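PDB 1VK8: hypothetical protein TM0486 from Thermotoga maritima, which binds thiamin and takes part in the response of the cell to oxidative conditions. Local coordinates for residues 40-43 with 44-47; 49-53 with 54-58; 60-63 with 64-68; 90-93 with 94-98. All coordinates share one frame; numbering follows the deposited sequence.

Interaction 1 of 4, residues 40-43 with 44-47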
loop_
_atom_site.group_PDB
_atom_site.type_symbol
_atom_site.label_atom_id
_atom_site.label_comp_id
_atom_site.label_asym_id
_atom_site.label_seq_id
_atom_site.Cartn_x
_atom_site.Cartn_y
_atom_site.Cartn_z
ATOM N N GLU C 40 0.539 -20.842 0.739
ATOM C CA GLU C 40 0.349 -22.110 1.409
ATOM C C GLU C 40 0.252 -21.940 2.926
ATOM O O GLU C 40 -0.598 -22.555 3.585
ATOM C CB GLU C 40 1.505 -23.035 1.028
ATOM C CG GLU C 40 1.497 -24.411 1.655
ATOM C CD GLU C 40 2.641 -25.284 1.130
ATOM O OE1 GLU C 40 3.819 -24.820 1.105
ATOM O OE2 GLU C 40 2.354 -26.434 0.741
ATOM N N LYS C 41 1.111 -21.104 3.496
ATOM C CA LYS C 41 1.052 -20.859 4.930
ATOM C C LYS C 41 -0.269 -20.172 5.315
ATOM O O LYS C 41 -0.909 -20.563 6.293
ATOM C CB LYS C 41 2.266 -20.047 5.402
ATOM C CG LYS C 41 2.265 -19.715 6.884
ATOM C CD LYS C 41 2.340 -20.950 7.762
ATOM C CE LYS C 41 3.716 -21.542 7.831
ATOM N NZ LYS C 41 3.824 -22.550 8.921
ATOM N N ILE C 42 -0.656 -19.126 4.591
ATOM C CA ILE C 42 -1.931 -18.453 4.873
ATOM C C ILE C 42 -3.134 -19.437 4.857
ATOM O O ILE C 42 -4.029 -19.347 5.697
ATOM C CB ILE C 42 -2.134 -17.287 3.871
ATOM C CG1 ILE C 42 -1.117 -16.173 4.141
ATOM C CG2 ILE C 42 -3.537 -16.716 3.972
ATOM C CD1 ILE C 42 -0.978 -15.189 3.009
ATOM N N SER C 43 -3.131 -20.397 3.937
ATOM C CA SER C 43 -4.236 -21.364 3.780
ATOM C C SER C 43 -4.367 -22.337 4.961
ATOM O O SER C 43 -5.418 -22.951 5.147
ATOM C CB SER C 43 -4.062 -22.147 2.489
ATOM O OG SER C 43 -3.103 -23.180 2.620
ATOM N N SER C 44 -3.286 -22.482 5.731
ATOM C CA SER C 44 -3.236 -23.380 6.889
ATOM C C SER C 44 -3.878 -22.739 8.100
ATOM O O SER C 44 -4.056 -23.399 9.108
ATOM C CB SER C 44 -1.774 -23.730 7.238
ATOM O OG SER C 44 -1.130 -22.622 7.863
ATOM N N TRP C 45 -4.216 -21.460 8.023
ATOM C CA TRP C 45 -4.758 -20.758 9.178
ATOM C C TRP C 45 -6.192 -21.120 9.457
ATOM O O TRP C 45 -6.682 -20.770 10.521
ATOM C CB TRP C 45 -4.681 -19.232 9.016
ATOM C CG TRP C 45 -3.275 -18.674 8.887
ATOM C CD1 TRP C 45 -2.103 -19.331 9.078
ATOM C CD2 TRP C 45 -2.938 -17.329 8.546
ATOM N NE1 TRP C 45 -1.051 -18.477 8.852
ATOM C CE2 TRP C 45 -1.538 -17.244 8.514
ATOM C CE3 TRP C 45 -3.691 -16.176 8.252
ATOM C CZ2 TRP C 45 -0.874 -16.055 8.208
ATOM C CZ3 TRP C 45 -3.031 -14.998 7.947
ATOM C CH2 TRP C 45 -1.637 -14.954 7.935
ATOM N N GLY C 46 -6.895 -21.707 8.477
ATOM C CA GLY C 46 -8.272 -22.116 8.672
ATOM C C GLY C 46 -9.302 -21.025 8.425
ATOM O O GLY C 46 -10.515 -21.249 8.553
HETATM N N MSE C 47 -8.827 -19.834 8.099
HETATM C CA MSE C 47 -9.695 -18.691 7.785
HETATM C C MSE C 47 -10.047 -18.623 6.350
HETATM O O MSE C 47 -9.305 -19.096 5.497
HETATM C CB MSE C 47 -9.018 -17.380 8.143
HETATM C CG MSE C 47 -8.702 -17.323 9.566
HETATM SE SE MSE C 47 -7.618 -15.646 9.880
HETATM C CE MSE C 47 -7.531 -15.941 11.704
HETATM O O HOH W 1 -6.751 -19.665 6.127
#
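Ile42 and Trp45 meet at the C-terminal end of helix 31-43, the first helix of a ferredoxin-like fold, where the chain turns toward strand 48-51. Hydrogen bonds close the turn from residue i+3 back to residue i. The carbonyl O of Lys41 takes two of them: Ser44 OG comes in the carbonyl plane on a lone pair, 2.6 Å from Lys41 O, while Ser44 N sits above that plane at 3.1 Å from the same oxygen. Trp45 N binds Ile42 O in the same way, also at 3.1 Å. Gly46 then leaves helical geometry with positive phi. The apolar part is the indole: with CG anti to the carbonyl carbon (chi1 -62°) it folds back against Ile42, and Ile42 CA stands over its five-membered ring, a CH-pi contact of 3.9 Å to the centroid. Farther along, Trp45 CH2 touches Ile42 CG1, and Ile20, Val58 and Arg68 also pack on the indole. Replacing Trp45 by an alanine would probably strip Ile42 of this platform and open a gap between the helix end, the sheet and helix 62-76. Water 1 spans the turn, donating to Ile42 O at 2.8 Å and to Met47 O at 2.7 Å.

Interaction 2 of 4, residues 49-53 with 54-58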
loop_
_atom_site.group_PDB
_atom_site.type_symbol
_atom_site.label_atom_id
_atom_site.label_comp_id
_atom_site.label_asym_id
_atom_site.label_seq_id
_atom_site.Cartn_x
_atom_site.Cartn_y
_atom_site.Cartn_z
ATOM N N TYR C 49 -10.217 -17.189 2.899
ATOM C CA TYR C 49 -9.214 -16.398 2.202
ATOM C C TYR C 49 -9.483 -16.417 0.705
ATOM O O TYR C 49 -10.136 -17.295 0.191
ATOM C CB TYR C 49 -7.805 -16.912 2.552
ATOM C CG TYR C 49 -7.483 -18.222 1.909
ATOM C CD1 TYR C 49 -7.800 -19.439 2.539
ATOM C CD2 TYR C 49 -6.841 -18.276 0.689
ATOM C CE1 TYR C 49 -7.529 -20.649 1.949
ATOM C CE2 TYR C 49 -6.545 -19.498 0.097
ATOM C CZ TYR C 49 -6.897 -20.680 0.730
ATOM O OH TYR C 49 -6.618 -21.883 0.138
ATOM N N GLU C 50 -8.969 -15.415 0.017
ATOM C CA GLU C 50 -9.072 -15.304 -1.439
ATOM C C GLU C 50 -7.721 -14.821 -1.950
ATOM O O GLU C 50 -7.219 -13.788 -1.495
ATOM C CB GLU C 50 -10.120 -14.262 -1.746
ATOM C CG GLU C 50 -10.451 -14.088 -3.188
ATOM C CD GLU C 50 -11.562 -13.068 -3.331
ATOM O OE1 GLU C 50 -12.610 -13.250 -2.697
ATOM O OE2 GLU C 50 -11.369 -12.073 -4.028
ATOM N N VAL C 51 -7.153 -15.545 -2.914
ATOM C CA VAL C 51 -5.923 -15.130 -3.551
ATOM C C VAL C 51 -6.265 -14.237 -4.742
ATOM O O VAL C 51 -6.969 -14.631 -5.642
ATOM C CB VAL C 51 -5.099 -16.306 -4.034
ATOM C CG1 VAL C 51 -3.819 -15.821 -4.643
ATOM C CG2 VAL C 51 -4.815 -17.265 -2.868
ATOM N N GLY C 52 -5.738 -13.037 -4.728
ATOM C CA GLY C 52 -5.890 -12.118 -5.845
ATOM C C GLY C 52 -4.603 -11.932 -6.590
ATOM O O GLY C 52 -3.566 -12.418 -6.150
ATOM N N PRO C 53 -4.649 -11.194 -7.712
ATOM C CA PRO C 53 -3.433 -10.863 -8.471
ATOM C C PRO C 53 -2.353 -10.120 -7.671
ATOM O O PRO C 53 -1.175 -10.298 -7.920
ATOM C CB PRO C 53 -3.947 -9.970 -9.624
ATOM C CG PRO C 53 -5.406 -9.920 -9.538
ATOM C CD PRO C 53 -5.870 -10.639 -8.323
ATOM N N SER C 54 -2.723 -9.321 -6.688
ATOM C CA SER C 54 -1.744 -8.473 -6.022
ATOM C C SER C 54 -1.532 -8.752 -4.550
ATOM O O SER C 54 -0.581 -8.252 -3.940
ATOM C CB SER C 54 -2.174 -7.011 -6.182
ATOM O OG SER C 54 -3.315 -6.773 -5.375
ATOM N N ASN C 55 -2.425 -9.544 -3.977
ATOM C CA ASN C 55 -2.404 -9.850 -2.563
ATOM C C ASN C 55 -3.324 -11.021 -2.255
ATOM O O ASN C 55 -4.035 -11.504 -3.125
ATOM C CB ASN C 55 -2.790 -8.612 -1.726
ATOM C CG ASN C 55 -4.064 -7.911 -2.214
ATOM O OD1 ASN C 55 -5.044 -8.532 -2.542
ATOM N ND2 ASN C 55 -4.043 -6.593 -2.180
ATOM N N THR C 56 -3.279 -11.486 -1.019
ATOM C CA THR C 56 -4.194 -12.505 -0.515
ATOM C C THR C 56 -4.924 -11.928 0.661
ATOM O O THR C 56 -4.283 -11.430 1.588
ATOM C CB THR C 56 -3.401 -13.710 -0.067
ATOM O OG1 THR C 56 -2.757 -14.307 -1.191
ATOM C CG2 THR C 56 -4.294 -14.814 0.542
ATOM N N THR C 57 -6.252 -11.973 0.606
ATOM C CA THR C 57 -7.120 -11.411 1.633
ATOM C C THR C 57 -7.662 -12.486 2.534
ATOM O O THR C 57 -8.236 -13.449 2.055
ATOM C CB THR C 57 -8.263 -10.676 0.969
ATOM O OG1 THR C 57 -7.733 -9.624 0.154
ATOM C CG2 THR C 57 -9.148 -9.975 2.010
ATOM N N VAL C 58 -7.450 -12.346 3.829
ATOM C CA VAL C 58 -8.068 -13.234 4.833
ATOM C C VAL C 58 -9.169 -12.484 5.581
ATOM O O VAL C 58 -9.133 -11.261 5.686
ATOM C CB VAL C 58 -7.035 -13.816 5.824
ATOM C CG1 VAL C 58 -5.904 -14.498 5.041
ATOM C CG2 VAL C 58 -6.494 -12.741 6.748
#
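The beta hairpin of strands 48-51 and 56-60 brings Glu50 opposite Thr57 at one side of this chain's antiparallel sheet. These two form the hydrogen-bonded pair: Glu50 N reaches Thr57 O at 2.9 Å, in the carbonyl plane, and Thr57 N returns to Glu50 O at the same length with an N-H...O angle of 162°. Toward the turn, Gly52 N lies nearly in line with the C=O of Asn55, 2.8 Å from Asn55 O, and Pro53 and Ser54 complete the reversal.

Tyr49 with Val58 and Val51 with Thr56 are non-hydrogen-bonded pairs, with side chains on the face covered by helix 31-43, where Ile39, Ile42 and Ser43 lie. Tyr49 CB rests on Val58 CG1 at 4.0 Å; because CG stands between the backbone N and the carbonyl carbon (chi1 73°), the ring rises from the strand toward the helix end, and Thr56 CG2 approaches it only obliquely. On the other face Glu50 makes a salt bridge with Arg106 of its own chain, and Thr57 OG1 is hydrogen-bonded to Ser19.

The hairpin end also meets the second subunit, where Arg106 of that chain binds Val51 O. Thr56 OG1, Gly52 O and Pro53 O are hydrogen-bonded to an unidentified molecule, probably from the crystallisation liquor, though it may mark a pocket. Thr56 OG1 itself lies beside the backbone N (chi1 -65°), facing both methyls of Val51, 3.9 Å from CG1 and 4.0 Å from CG2.

Interaction 3 of 4, residues 60-63 with 64-68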
loop_
_atom_site.group_PDB
_atom_site.type_symbol
_atom_site.label_atom_id
_atom_site.label_comp_id
_atom_site.label_asym_id
_atom_site.label_seq_id
_atom_site.Cartn_x
_atom_site.Cartn_y
_atom_site.Cartn_z
ATOM N N GLY C 60 -11.039 -12.701 9.317
ATOM C CA GLY C 60 -11.021 -13.331 10.618
ATOM C C GLY C 60 -10.899 -12.335 11.729
ATOM O O GLY C 60 -11.037 -11.143 11.523
ATOM N N GLU C 61 -10.633 -12.840 12.928
ATOM C CA GLU C 61 -10.522 -11.995 14.096
ATOM C C GLU C 61 -9.167 -11.296 14.062
ATOM O O GLU C 61 -8.148 -11.910 13.776
ATOM C CB GLU C 61 -10.739 -12.819 15.382
ATOM C CG GLU C 61 -10.842 -11.967 16.634
ATOM C CD GLU C 61 -9.494 -11.655 17.266
ATOM O OE1 GLU C 61 -8.667 -12.600 17.388
ATOM O OE2 GLU C 61 -9.271 -10.466 17.676
ATOM N N PHE C 62 -9.181 -9.998 14.323
ATOM C CA PHE C 62 -8.013 -9.119 14.128
ATOM C C PHE C 62 -6.733 -9.551 14.866
ATOM O O PHE C 62 -5.677 -9.672 14.270
ATOM C CB PHE C 62 -8.410 -7.695 14.516
ATOM C CG PHE C 62 -7.297 -6.714 14.429
ATOM C CD1 PHE C 62 -6.674 -6.457 13.246
ATOM C CD2 PHE C 62 -6.881 -6.041 15.551
ATOM C CE1 PHE C 62 -5.619 -5.570 13.194
ATOM C CE2 PHE C 62 -5.855 -5.163 15.483
ATOM C CZ PHE C 62 -5.223 -4.937 14.311
ATOM N N GLU C 63 -6.828 -9.795 16.165
ATOM C CA GLU C 63 -5.636 -10.104 16.940
ATOM C C GLU C 63 -5.072 -11.468 16.568
ATOM O O GLU C 63 -3.875 -11.652 16.545
ATOM C CB GLU C 63 -5.922 -9.995 18.439
ATOM C CG GLU C 63 -6.283 -8.560 18.792
ATOM C CD GLU C 63 -6.244 -8.216 20.269
ATOM O OE1 GLU C 63 -5.921 -9.092 21.093
ATOM O OE2 GLU C 63 -6.532 -7.037 20.599
ATOM N N GLU C 64 -5.938 -12.417 16.253
ATOM C CA GLU C 64 -5.484 -13.705 15.760
ATOM C C GLU C 64 -4.715 -13.566 14.451
ATOM O O GLU C 64 -3.662 -14.165 14.292
ATOM C CB GLU C 64 -6.668 -14.633 15.545
ATOM C CG GLU C 64 -6.243 -16.073 15.275
ATOM C CD GLU C 64 -7.413 -17.029 15.078
ATOM O OE1 GLU C 64 -8.575 -16.700 15.449
ATOM O OE2 GLU C 64 -7.149 -18.124 14.541
ATOM N N ILE C 65 -5.225 -12.775 13.514
ATOM C CA ILE C 65 -4.525 -12.534 12.236
ATOM C C ILE C 65 -3.154 -11.878 12.507
ATOM O O ILE C 65 -2.141 -12.285 11.940
ATOM C CB ILE C 65 -5.389 -11.689 11.248
ATOM C CG1 ILE C 65 -6.621 -12.435 10.763
ATOM C CG2 ILE C 65 -4.570 -11.297 10.006
ATOM C CD1 ILE C 65 -7.719 -11.456 10.189
HETATM N N MSE C 66 -3.106 -10.895 13.400
HETATM C CA MSE C 66 -1.824 -10.234 13.718
HETATM C C MSE C 66 -0.813 -11.257 14.246
HETATM O O MSE C 66 0.332 -11.261 13.848
HETATM C CB MSE C 66 -2.019 -9.085 14.709
HETATM C CG MSE C 66 -2.830 -7.939 14.185
HETATM SE SE MSE C 66 -2.122 -7.225 12.442
HETATM C CE MSE C 66 -3.438 -7.958 11.223
ATOM N N ASP C 67 -1.261 -12.179 15.103
ATOM C CA ASP C 67 -0.402 -13.247 15.593
ATOM C C ASP C 67 0.035 -14.204 14.494
ATOM O O ASP C 67 1.163 -14.693 14.502
ATOM C CB ASP C 67 -1.118 -14.040 16.700
ATOM C CG ASP C 67 -1.224 -13.269 18.023
ATOM O OD1 ASP C 67 -0.488 -12.280 18.245
ATOM O OD2 ASP C 67 -2.052 -13.596 18.897
ATOM N N ARG C 68 -0.858 -14.502 13.555
ATOM C CA ARG C 68 -0.496 -15.327 12.413
ATOM C C ARG C 68 0.509 -14.637 11.513
ATOM O O ARG C 68 1.386 -15.283 10.941
ATOM C CB ARG C 68 -1.737 -15.727 11.600
ATOM C CG ARG C 68 -2.679 -16.629 12.344
ATOM C CD ARG C 68 -2.079 -17.910 12.746
ATOM N NE ARG C 68 -3.103 -18.943 12.838
ATOM C CZ ARG C 68 -2.829 -20.229 12.931
ATOM N NH1 ARG C 68 -1.574 -20.650 12.987
ATOM N NH2 ARG C 68 -3.807 -21.110 13.002
HETATM O O HOH W 2 -10.220 -15.713 13.040
HETATM O O HOH W 3 -9.466 -15.257 17.472
#
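Glu61 reaches Glu64 by folding its side chain back over the start of helix 62-76: CG is anti to the backbone N, and a sharp bend at chi2 (-87°) turns the carboxylate onto the first turn. Both oxygens then act as a cap. OE1 of Glu61 accepts from Glu64 N at 3.0 Å and OE2 from Glu63 N at 2.9 Å, each N-H meeting its oxygen from above the carboxylate plane. Two backbone donors thus hold the group and fix its rotation, and the positive end of the helix would be expected to favour its negative charge. Glu64 OE1 lies 4.5 Å from Glu61 OE1, and water 3 donates to both, which probably eases the repulsion. Water 2 links Glu61 N to Glu64 OE1, a water-mediated return bond.

On the buried side Met66, a selenomethionine, curls over Phe62. Met66 CG, anti to the carbonyl carbon (chi1 -65°), stands over one face of the Phe62 ring, 4.0 Å from the centroid; the bend at chi2 then turns SE and CE along the ring. Met66 SE sits obliquely at 4.8 Å from the centroid of the Phe62 ring, a Met-aromatic contact, while Met66 CE touches Phe62 CE1 at 3.8 Å. Ala73 of the third subunit packs on Phe62, and Asp67 forms salt bridges with Lys70 of its own chain and of that subunit. Ile65 N bonds to Glu61 O at 3.1 Å, the first i+4 to i helical bond here. The whole is a side-chain N-cap where strand 56-60 passes into the second helix of the ferredoxin-like fold.

Interaction 4 of 4, residues 90-93 with 94-98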
loop_
_atom_site.group_PDB
_atom_site.type_symbol
_atom_site.label_atom_id
_atom_site.label_comp_id
_atom_site.label_asym_id
_atom_site.label_seq_id
_atom_site.Cartn_x
_atom_site.Cartn_y
_atom_site.Cartn_z
ATOM N N ASP C 90 -9.000 -3.668 6.797
ATOM C CA ASP C 90 -10.244 -2.925 6.821
ATOM C C ASP C 90 -10.860 -3.201 8.192
ATOM O O ASP C 90 -11.271 -4.314 8.495
ATOM C CB ASP C 90 -11.187 -3.401 5.706
ATOM C CG ASP C 90 -12.414 -2.505 5.557
ATOM O OD1 ASP C 90 -12.543 -1.510 6.292
ATOM O OD2 ASP C 90 -13.303 -2.748 4.730
ATOM N N TYR C 91 -10.851 -2.193 9.039
ATOM C CA TYR C 91 -11.254 -2.350 10.416
ATOM C C TYR C 91 -12.600 -1.685 10.594
ATOM O O TYR C 91 -12.744 -0.532 10.331
ATOM C CB TYR C 91 -10.229 -1.696 11.333
ATOM C CG TYR C 91 -10.416 -2.047 12.788
ATOM C CD1 TYR C 91 -11.366 -1.393 13.554
ATOM C CD2 TYR C 91 -9.630 -3.034 13.395
ATOM C CE1 TYR C 91 -11.552 -1.719 14.889
ATOM C CE2 TYR C 91 -9.823 -3.374 14.725
ATOM C CZ TYR C 91 -10.770 -2.705 15.464
ATOM O OH TYR C 91 -10.952 -2.999 16.797
ATOM N N LYS C 92 -13.586 -2.421 11.034
ATOM C CA LYS C 92 -14.919 -1.859 11.221
ATOM C C LYS C 92 -15.477 -2.342 12.552
ATOM O O LYS C 92 -15.521 -3.528 12.823
ATOM C CB LYS C 92 -15.855 -2.277 10.077
ATOM C CG LYS C 92 -17.219 -1.592 10.147
ATOM C CD LYS C 92 -18.173 -2.060 9.082
ATOM C CE LYS C 92 -19.577 -1.480 9.308
ATOM N NZ LYS C 92 -20.446 -1.816 8.179
ATOM N N ALA C 93 -15.934 -1.414 13.382
ATOM C CA ALA C 93 -16.568 -1.793 14.638
ATOM C C ALA C 93 -17.778 -2.642 14.313
ATOM O O ALA C 93 -18.604 -2.265 13.483
ATOM C CB ALA C 93 -16.974 -0.568 15.431
ATOM N N GLY C 94 -17.882 -3.800 14.950
ATOM C CA GLY C 94 -19.027 -4.684 14.720
ATOM C C GLY C 94 -18.748 -5.711 13.613
ATOM O O GLY C 94 -19.508 -6.650 13.441
ATOM N N GLY C 95 -17.687 -5.497 12.839
ATOM C CA GLY C 95 -17.229 -6.451 11.849
ATOM C C GLY C 95 -17.451 -6.052 10.404
ATOM O O GLY C 95 -18.363 -5.299 10.078
ATOM N N ILE C 96 -16.560 -6.539 9.538
ATOM C CA ILE C 96 -16.698 -6.442 8.091
ATOM C C ILE C 96 -16.142 -7.737 7.476
ATOM O O ILE C 96 -15.180 -8.340 8.001
ATOM C CB ILE C 96 -15.966 -5.184 7.528
ATOM C CG1 ILE C 96 -16.264 -4.964 6.035
ATOM C CG2 ILE C 96 -14.470 -5.263 7.761
ATOM C CD1 ILE C 96 -17.682 -4.532 5.732
ATOM N N THR C 97 -16.729 -8.148 6.363
ATOM C CA THR C 97 -16.387 -9.418 5.725
ATOM C C THR C 97 -16.071 -9.207 4.258
ATOM O O THR C 97 -16.396 -8.168 3.687
ATOM C CB THR C 97 -17.575 -10.403 5.793
ATOM O OG1 THR C 97 -18.735 -9.806 5.204
ATOM C CG2 THR C 97 -17.975 -10.690 7.220
ATOM N N ILE C 98 -15.449 -10.223 3.655
ATOM C CA ILE C 98 -15.171 -10.225 2.230
ATOM C C ILE C 98 -16.472 -10.046 1.438
ATOM O O ILE C 98 -16.546 -9.176 0.549
ATOM C CB ILE C 98 -14.398 -11.530 1.843
ATOM C CG1 ILE C 98 -12.969 -11.495 2.393
ATOM C CG2 ILE C 98 -14.397 -11.709 0.330
ATOM C CD1 ILE C 98 -12.194 -12.826 2.269
HETATM O O HOH W 4 -20.443 -4.739 8.396
HETATM O O HOH W 5 -20.037 -3.866 11.547
#
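The carboxylate of Asp90 is the flat group that touches across the turn; the Asp90 and Ile96 side chains cross at about a right angle, with Asp90 OD2 3.9 Å from Ile96 CG1. The same OD2 forms salt bridges with Lys101 and with Arg82 of the third subunit. The ring of Tyr91 projects the other way, meeting Phe62 edge-to-face and Phe83 of the third subunit with nearly parallel planes.

The chain reverses through a type II beta turn from Lys92 to Gly95, at the end of strand 82-92. It is closed by Gly95 N to Lys92 O, 2.9 Å long, with the donor above the carbonyl plane. Gly94 has positive phi (92°), at which a side chain would jam against the carbonyl O of Ala93.

Lys92 runs fully extended from a CG anti to its N (chi1 -174°), and its chain passes alongside the carbonyl of Gly95, Lys92 CD lying 3.4 Å from Gly95 O. Lys92 CB packs on Ile96 CB at 3.9 Å, and Ile96 CG2 reaches back to Asp90 O at 3.4 Å. Water 4 accepts from Lys92 NZ at 2.9 Å and lies 2.7 Å from Gly95 O. An alanine in place of Lys92 would keep the CB contact but is likely to uncover Ile96 and leave water 4 without its ammonium partner. The methylenes of Lys92 thus pack along Ile96 and Gly95 and its ammonium ends at water, while the buried Asp90 carboxylate is satisfied by salt bridges; Tyr91 and Lys92 pair in an antiparallel ladder with the third subunit, so the contact joins intrachain packing to a subunit interface.

From the N terminus the four contacts follow in series: interactions 1, 2 and 4 each close a short turn, and interaction 3 caps the start of a helix; none encloses or crosses another. Interaction 1 ends helix 31-43 and hands the chain to the hairpin of interaction 2, with Ile42 and Trp45 resting on Val58. The second hairpin strand then leads into interaction 3 at the start of helix 62-76, where Ile65 meets Val58 and also Met47 of interaction 1. Interaction 4 follows strand 82-92, where the sheet runs on into the third subunit, and turns toward helix 98-102; its Tyr91 touches Phe62 of interaction 3, and its Ile98 touches Glu50 and Thr57. Interactions 2 and 4 meet the second subunit.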